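PDB 3KRE: phosphoribosylaminoimidazole-succinocarboxamide synthase from Ehrlichia chaffeensis str. Arkansas, which catalyses the ATP-dependent joining of L-aspartate to the carboxylate of 5-amino-1-(5-phospho-D-ribosyl)imidazole-4-carboxylate, giving SAICAR in de novo purine biosynthesis. Local coordinates for residues L43-H48 against V102-I107. Sequence-based numbering, arbitrary orientation.
With EDO (1,2-ethanediol), chain K.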
# COMPACT_ATOMS: atom_id res chain seq x y z
N LEU A 43 20.62 3.20 10.08
CA LEU A 43 20.01 3.44 8.77
C LEU A 43 19.11 2.28 8.30
O LEU A 43 18.58 2.32 7.18
CB LEU A 43 21.10 3.70 7.74
CG LEU A 43 21.94 4.95 7.97
CD1 LEU A 43 23.19 4.87 7.06
CD2 LEU A 43 21.07 6.18 7.67
N GLU A 44 18.96 1.27 9.14
CA GLU A 44 18.06 0.16 8.84
C GLU A 44 17.07 -0.03 9.98
O GLU A 44 17.46 0.00 11.17
CB GLU A 44 18.88 -1.11 8.63
CG GLU A 44 19.73 -1.08 7.41
CD GLU A 44 20.62 -2.33 7.29
OE1 GLU A 44 20.73 -3.16 8.24
OE2 GLU A 44 21.22 -2.41 6.21
N VAL A 45 15.82 -0.27 9.64
CA VAL A 45 14.78 -0.51 10.62
C VAL A 45 14.00 -1.77 10.28
O VAL A 45 14.10 -2.29 9.15
CB VAL A 45 13.86 0.71 10.78
CG1 VAL A 45 14.65 1.84 11.44
CG2 VAL A 45 13.18 1.14 9.45
N ILE A 46 13.26 -2.30 11.27
CA ILE A 46 12.46 -3.50 11.06
C ILE A 46 11.02 -3.08 10.93
O ILE A 46 10.49 -2.37 11.80
CB ILE A 46 12.62 -4.53 12.21
CG1 ILE A 46 14.02 -5.10 12.22
CG2 ILE A 46 11.52 -5.66 12.13
CD1 ILE A 46 14.34 -5.83 13.46
N GLN A 47 10.38 -3.49 9.83
CA GLN A 47 8.96 -3.27 9.66
C GLN A 47 8.27 -4.55 10.13
O GLN A 47 8.49 -5.61 9.55
CB GLN A 47 8.66 -2.97 8.19
CG GLN A 47 7.23 -2.60 7.88
CD GLN A 47 6.99 -2.40 6.38
OE1 GLN A 47 7.19 -3.30 5.58
NE2 GLN A 47 6.56 -1.23 6.02
N HIS A 48 7.47 -4.41 11.20
CA HIS A 48 6.84 -5.53 11.88
C HIS A 48 5.33 -5.42 11.65
O HIS A 48 4.71 -4.38 11.97
CB HIS A 48 7.19 -5.54 13.36
CG HIS A 48 6.45 -6.56 14.16
ND1 HIS A 48 7.06 -7.70 14.67
CD2 HIS A 48 5.16 -6.62 14.57
CE1 HIS A 48 6.17 -8.42 15.33
NE2 HIS A 48 5.00 -7.79 15.28
N VAL A 102 14.11 -2.97 6.36
CA VAL A 102 13.93 -1.91 5.38
C VAL A 102 14.82 -0.70 5.70
O VAL A 102 15.28 -0.50 6.86
CB VAL A 102 12.46 -1.44 5.30
CG1 VAL A 102 11.50 -2.59 4.96
CG2 VAL A 102 12.06 -0.77 6.63
N LYS A 103 15.03 0.11 4.66
CA LYS A 103 15.82 1.33 4.76
C LYS A 103 15.10 2.30 5.70
O LYS A 103 13.91 2.45 5.60
CB LYS A 103 15.95 2.01 3.39
CG LYS A 103 16.77 1.22 2.36
CD LYS A 103 16.95 2.02 1.03
CE LYS A 103 18.43 2.33 0.68
NZ LYS A 103 19.25 2.65 1.86
N LYS A 104 15.83 2.99 6.54
CA LYS A 104 15.27 4.06 7.31
C LYS A 104 15.23 5.29 6.39
O LYS A 104 16.26 5.84 6.01
CB LYS A 104 16.08 4.32 8.58
CG LYS A 104 15.40 5.31 9.55
CD LYS A 104 16.20 5.50 10.83
CE LYS A 104 15.32 6.19 11.91
NZ LYS A 104 16.08 6.39 13.22
N ILE A 105 14.02 5.74 6.10
CA ILE A 105 13.80 6.90 5.25
C ILE A 105 12.76 7.86 5.87
O ILE A 105 12.02 7.48 6.77
CB ILE A 105 13.35 6.49 3.82
CG1 ILE A 105 12.07 5.66 3.85
CG2 ILE A 105 14.46 5.71 3.09
CD1 ILE A 105 11.53 5.38 2.43
N THR A 106 12.74 9.11 5.39
CA THR A 106 11.71 10.05 5.80
C THR A 106 10.54 9.95 4.86
O THR A 106 10.71 10.11 3.66
CB THR A 106 12.24 11.47 5.88
OG1 THR A 106 13.31 11.49 6.84
CG2 THR A 106 11.15 12.40 6.40
N ILE A 107 9.37 9.66 5.41
CA ILE A 107 8.20 9.41 4.59
C ILE A 107 7.62 10.76 4.23
O ILE A 107 7.49 11.64 5.08
CB ILE A 107 7.16 8.54 5.32
CG1 ILE A 107 7.77 7.18 5.69
CG2 ILE A 107 5.90 8.30 4.44
CD1 ILE A 107 8.27 6.41 4.50
C1 EDO K . 1.63 -9.34 16.34
O1 EDO K . 2.40 -8.14 16.47
C2 EDO K . 0.26 -9.23 17.02
O2 EDO K . -0.69 -8.33 16.38
O HOH W 1 19.58 1.63 4.70
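V45 and V102 form an antiparallel hydrogen-bonded pair: V45 N donates to V102 O at 2.8 Å, and V102 N returns the bond to V45 O at 2.9 Å. One residue further along, E44 and K103 make the non-hydrogen-bonded pair, where E44 CA lies 3.5 Å from V102 O in a CA-H...O contact. The last bond, from K104 N to L43 O (2.9 Å), is straight at the hydrogen, but the donor stands 51° out of the carbonyl plane, where the regular pairing ends. L43 O also accepts from a water that in turn accepts from K103 NZ, tying the lysine tip to the opposite backbone. Packing is carried by the two valines on the same face of the sheet, V45 CG2 meeting V102 CG2 at 3.6 Å. K104 crosses V45 at about a right angle: its chi1 of -171° sets CG trans to N, and the extended chain lays CG and CD against V45 CG1. The E44 side chain diverges from that of K103. At the far end, H48 NE2 is hydrogen-bonded to O1 of an ethanediol, probably from the crystallisation liquor, and its ND1 to E99. This short antiparallel pairing joins strands 44-49 and 99-107 in the large antiparallel sheet of the SAICAR synthetase fold. Strand 44-49 lies between 34-38, where I36 packs on V45, and 99-107; beyond K104 the latter chain turns away to pair with 192-204, T106 bonding K203 through the backbone.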